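Putative secreted glycosylhydrolase (Parabacteroides distasonis ATCC 8503, PDB 3IMM) is a putative secreted glycoside hydrolase of the 3-keto-disaccharide hydrolase family, probably acting on sugar substrates, and carries a bound sodium ion. Local coordinates at residues I76-V80 with W166-F171; I84-H88 with D113-P119. All coordinates share one frame. Numbering follows the deposited sequence.

Contact 1 (I76-V80 with W166-F171); sequences IPNSV and WLPKPF
Two loops meet here. One bends at Ile76 and Pro77 (-59/-51 and -83/-7) and is extended from Ser79 (-169/171) into strand 80-85 at Val80; the other, 166-171, turns through Trp166-Pro168, extends at Lys169 and Pro170, and curls into a 3-10 turn at Phe171. The CA atoms of Pro77 and Leu167 lie 5.0 Å apart, those of Val80 and Phe171 8.2 Å. Trp166, with chi1 p, presents its ring edge to Ile76, CD1 lying 3.7 Å from Ile76 CG2. Leu167 (m, t) brings its CD2 to 3.8 Å from the same Ile76 CG2 and to 3.4 Å from Ile76 O. Pro168 CD rests 4.2 Å from Pro77 CB, one proline ring against the other. Lys169 stretches out (m, t, t, t) and its NZ donates a 2.6 Å hydrogen bond to Asn78 OD1; at its root, one water bridges the backbones, accepting from Lys169 N at 3.0 Å and donating to Pro77 O at 2.9 Å. Beyond Pro170, Phe171 (chi1 -85°) turns a ring face to Val80, whose CG2 sits 4.2 Å from the ring centroid in a CH-pi contact. The polar end of Ser79 is held by Trp75 O. The contact pins the 70-79 connection between strands 62-69 and 80-85 of the concanavalin-type fold to the long loop between strands 141-147 and 179-182, with His107 stacked on Phe171 and Val80 pairing with Val67.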
# COMPACT_ATOMS: atom_id res chain seq x y z
N ILE A 76 6.19 -10.42 2.54
CA ILE A 76 5.75 -9.72 3.72
C ILE A 76 6.94 -9.06 4.44
O ILE A 76 6.87 -7.88 4.76
CB ILE A 76 4.91 -10.66 4.63
CG1 ILE A 76 3.53 -10.90 4.02
CG2 ILE A 76 4.75 -10.06 6.04
CD1 ILE A 76 2.86 -12.20 4.48
N PRO A 77 8.03 -9.81 4.71
CA PRO A 77 9.19 -9.19 5.31
C PRO A 77 10.13 -8.49 4.33
O PRO A 77 11.06 -7.84 4.76
CB PRO A 77 9.93 -10.39 5.99
CG PRO A 77 9.43 -11.62 5.32
CD PRO A 77 8.22 -11.27 4.50
N ASN A 78 9.90 -8.60 3.03
CA ASN A 78 10.84 -8.04 2.06
C ASN A 78 10.17 -6.96 1.25
O ASN A 78 10.24 -6.96 0.04
CB ASN A 78 11.40 -9.14 1.15
CG ASN A 78 12.16 -10.19 1.92
OD1 ASN A 78 13.15 -9.90 2.54
ND2 ASN A 78 11.68 -11.41 1.89
N SER A 79 9.52 -6.03 1.94
CA SER A 79 8.76 -4.99 1.25
C SER A 79 8.32 -3.88 2.21
O SER A 79 8.45 -4.01 3.43
CB SER A 79 7.50 -5.57 0.55
OG SER A 79 6.56 -6.07 1.49
N VAL A 80 7.79 -2.81 1.63
CA VAL A 80 7.15 -1.75 2.41
C VAL A 80 5.66 -1.71 2.04
O VAL A 80 5.31 -1.81 0.84
CB VAL A 80 7.83 -0.40 2.12
CG1 VAL A 80 7.08 0.74 2.79
CG2 VAL A 80 9.30 -0.51 2.49
N TRP A 166 6.40 -10.33 12.62
CA TRP A 166 6.52 -10.79 11.23
C TRP A 166 7.19 -9.80 10.26
O TRP A 166 7.36 -10.10 9.06
CB TRP A 166 5.16 -11.25 10.68
CG TRP A 166 4.09 -10.18 10.62
CD1 TRP A 166 3.84 -9.34 9.59
CD2 TRP A 166 3.10 -9.89 11.62
NE1 TRP A 166 2.78 -8.52 9.88
CE2 TRP A 166 2.31 -8.84 11.13
CE3 TRP A 166 2.82 -10.40 12.90
CZ2 TRP A 166 1.25 -8.30 11.84
CZ3 TRP A 166 1.76 -9.86 13.61
CH2 TRP A 166 1.00 -8.83 13.09
N LEU A 167 7.62 -8.64 10.78
CA LEU A 167 8.32 -7.62 9.96
C LEU A 167 9.69 -7.29 10.55
O LEU A 167 9.94 -6.16 10.96
CB LEU A 167 7.46 -6.35 9.86
CG LEU A 167 6.01 -6.51 9.38
CD1 LEU A 167 5.23 -5.26 9.54
CD2 LEU A 167 6.03 -6.98 7.95
N PRO A 168 10.60 -8.30 10.63
CA PRO A 168 11.81 -8.11 11.39
C PRO A 168 12.93 -7.32 10.72
O PRO A 168 13.87 -6.92 11.39
CB PRO A 168 12.25 -9.56 11.68
CG PRO A 168 11.82 -10.31 10.54
CD PRO A 168 10.53 -9.66 10.07
N LYS A 169 12.86 -7.09 9.42
CA LYS A 169 14.01 -6.54 8.70
C LYS A 169 14.02 -5.03 8.85
O LYS A 169 13.04 -4.39 8.46
CB LYS A 169 13.96 -6.93 7.22
CG LYS A 169 13.92 -8.43 7.03
CD LYS A 169 14.55 -8.82 5.71
CE LYS A 169 14.45 -10.32 5.45
NZ LYS A 169 15.08 -10.67 4.15
N PRO A 170 15.11 -4.46 9.42
CA PRO A 170 15.19 -3.00 9.63
C PRO A 170 14.98 -2.25 8.32
O PRO A 170 15.65 -2.55 7.32
CB PRO A 170 16.61 -2.79 10.16
CG PRO A 170 17.00 -4.07 10.75
CD PRO A 170 16.33 -5.13 9.90
N PHE A 171 14.05 -1.31 8.30
CA PHE A 171 13.79 -0.56 7.06
C PHE A 171 14.97 0.28 6.59
O PHE A 171 15.08 0.54 5.41
CB PHE A 171 12.50 0.28 7.18
CG PHE A 171 11.21 -0.49 6.84
CD1 PHE A 171 11.17 -1.87 6.86
CD2 PHE A 171 10.04 0.20 6.55
CE1 PHE A 171 9.97 -2.58 6.56
CE2 PHE A 171 8.87 -0.49 6.24
CZ PHE A 171 8.84 -1.88 6.26
O HOH W 1 10.57 -7.01 7.50

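Contact 2 (I84-H88 with D113-P119); sequences IADDH and DKVVKKP
A histidine ring laid against the facing loop is the striking feature: His88 (chi1 m, chi2 -87°) donates from NE2 to Val116 O at 2.7 Å, while Lys118 CG lies over its ring face, 3.9 Å from the centroid and 1° off the normal, a CH-pi contact. Segment 84-88 leaves its strand after Ala85 and bends at Asp86, the centre of an inverse gamma turn; Asp86 OD1 accepts from His88 N at 3.1 Å, making an Asx turn. Segment 113-119 is irregular, with Lys114 in the left-handed region (54/32). Asp87 and Lys114 have CA atoms 5.5 Å apart, Asp86 and Pro119 7.0 Å. Asp87 (m) accepts from Lys114 N through OD2 at a long 3.3 Å, and its CB packs 3.7 Å from Val116 CG1. Waters bridge Asp86 OD1 to Lys117 O, Asp87 OD2 to Val116 N, and Asp87 O to Asp113 OD2. Outside the pair, Asp86 OD2 takes Gly60 N and Asp87 OD1 takes Cys101 N. The contact thus ties the exit of edge strand 80-85 to the loop leading into strand 122-130, with Val116 against Phe55 and Pro119 against Thr57 of strand 49-57.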
# COMPACT_ATOMS: atom_id res chain seq x y z
N ILE A 84 -4.00 0.70 3.62
CA ILE A 84 -5.30 1.21 3.19
C ILE A 84 -6.31 0.62 4.13
O ILE A 84 -6.35 -0.59 4.32
CB ILE A 84 -5.68 0.80 1.74
CG1 ILE A 84 -4.78 1.46 0.74
CG2 ILE A 84 -7.11 1.23 1.44
CD1 ILE A 84 -4.99 0.98 -0.67
N ALA A 85 -7.11 1.47 4.76
CA ALA A 85 -8.01 1.01 5.78
C ALA A 85 -9.21 1.92 5.89
O ALA A 85 -9.12 3.12 5.67
CB ALA A 85 -7.29 0.89 7.16
N ASP A 86 -10.32 1.32 6.27
CA ASP A 86 -11.51 2.06 6.69
C ASP A 86 -11.35 2.60 8.11
O ASP A 86 -11.75 1.96 9.06
CB ASP A 86 -12.76 1.17 6.64
CG ASP A 86 -13.99 1.87 7.17
OD1 ASP A 86 -14.02 3.13 7.12
OD2 ASP A 86 -14.93 1.19 7.63
N ASP A 87 -10.81 3.80 8.23
CA ASP A 87 -10.62 4.42 9.53
C ASP A 87 -11.94 4.69 10.30
O ASP A 87 -11.91 5.05 11.46
CB ASP A 87 -9.87 5.77 9.36
CG ASP A 87 -8.42 5.60 8.99
OD1 ASP A 87 -7.98 4.47 8.85
OD2 ASP A 87 -7.71 6.60 8.83
N HIS A 88 -13.07 4.59 9.63
CA HIS A 88 -14.34 4.91 10.28
C HIS A 88 -14.94 3.71 10.98
O HIS A 88 -15.95 3.83 11.61
CB HIS A 88 -15.33 5.46 9.27
CG HIS A 88 -14.79 6.59 8.47
ND1 HIS A 88 -14.85 7.90 8.89
CD2 HIS A 88 -14.13 6.60 7.28
CE1 HIS A 88 -14.27 8.67 7.99
NE2 HIS A 88 -13.82 7.91 7.01
N ASP A 113 -6.08 10.99 10.98
CA ASP A 113 -6.87 9.87 10.46
C ASP A 113 -8.23 10.43 10.04
O ASP A 113 -8.52 11.62 10.21
CB ASP A 113 -6.99 8.66 11.42
CG ASP A 113 -7.95 8.91 12.61
OD1 ASP A 113 -8.09 10.10 13.04
OD2 ASP A 113 -8.55 7.91 13.11
N LYS A 114 -9.02 9.51 9.49
CA LYS A 114 -10.28 9.82 8.87
C LYS A 114 -10.12 10.92 7.81
O LYS A 114 -11.03 11.69 7.54
CB LYS A 114 -11.30 10.16 9.94
CG LYS A 114 -11.54 9.04 10.94
CD LYS A 114 -12.70 9.43 11.88
CE LYS A 114 -12.94 8.36 12.92
NZ LYS A 114 -14.33 8.45 13.45
N VAL A 115 -8.95 10.93 7.17
CA VAL A 115 -8.82 11.56 5.84
C VAL A 115 -9.47 10.67 4.75
O VAL A 115 -9.96 11.15 3.75
CB VAL A 115 -7.36 11.86 5.55
CG1 VAL A 115 -7.18 12.46 4.14
CG2 VAL A 115 -6.81 12.81 6.68
N VAL A 116 -9.45 9.36 4.96
CA VAL A 116 -10.11 8.44 4.07
C VAL A 116 -11.60 8.73 4.17
O VAL A 116 -12.11 9.10 5.22
CB VAL A 116 -9.81 6.95 4.43
CG1 VAL A 116 -10.37 6.58 5.79
CG2 VAL A 116 -10.35 6.00 3.35
N LYS A 117 -12.29 8.61 3.05
CA LYS A 117 -13.73 8.83 3.02
C LYS A 117 -14.42 7.61 3.56
O LYS A 117 -13.78 6.59 3.86
CB LYS A 117 -14.16 9.19 1.60
CG LYS A 117 -13.64 10.56 1.23
CD LYS A 117 -13.82 10.83 -0.21
CE LYS A 117 -13.37 12.24 -0.57
NZ LYS A 117 -13.41 12.39 -2.07
N LYS A 118 -15.73 7.71 3.72
CA LYS A 118 -16.53 6.61 4.27
C LYS A 118 -16.71 5.51 3.24
O LYS A 118 -16.55 5.77 2.06
CB LYS A 118 -17.89 7.14 4.74
CG LYS A 118 -17.76 7.97 6.01
CD LYS A 118 -19.09 8.23 6.65
CE LYS A 118 -18.95 9.09 7.90
NZ LYS A 118 -20.21 9.86 8.14
N PRO A 119 -17.02 4.27 3.68
CA PRO A 119 -17.21 3.17 2.78
C PRO A 119 -18.04 3.59 1.60
O PRO A 119 -18.99 4.33 1.78
CB PRO A 119 -17.95 2.16 3.64
CG PRO A 119 -17.31 2.35 4.96
CD PRO A 119 -17.21 3.83 5.08
O HOH W 2 -13.30 3.96 4.64
O HOH W 3 -7.34 8.32 6.94
O HOH W 4 -10.03 5.64 13.17
O HOH W 5 -15.91 8.48 11.19

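Strand 80-85 joins the two contacts: contact 1 holds the loop that leads into it, contact 2 the turn by which the chain leaves it. Their centres are about 25 Å apart; 76-80 and 84-88 are separated by three residues, and the two contacts do not touch otherwise. Along the chain, both segments of contact 2 fall between those of contact 1. The sodium ion, bound by Asn62, Ser63, Glu81 and Gln83, draws two of its ligands from the strand between them. Contact 2 lies close to the site, the side chain of Ala85 about 6 Å from the ion, and contact 1 further off, that of Trp166 about 9 Å away; none of the four ligand residues belongs to either contact.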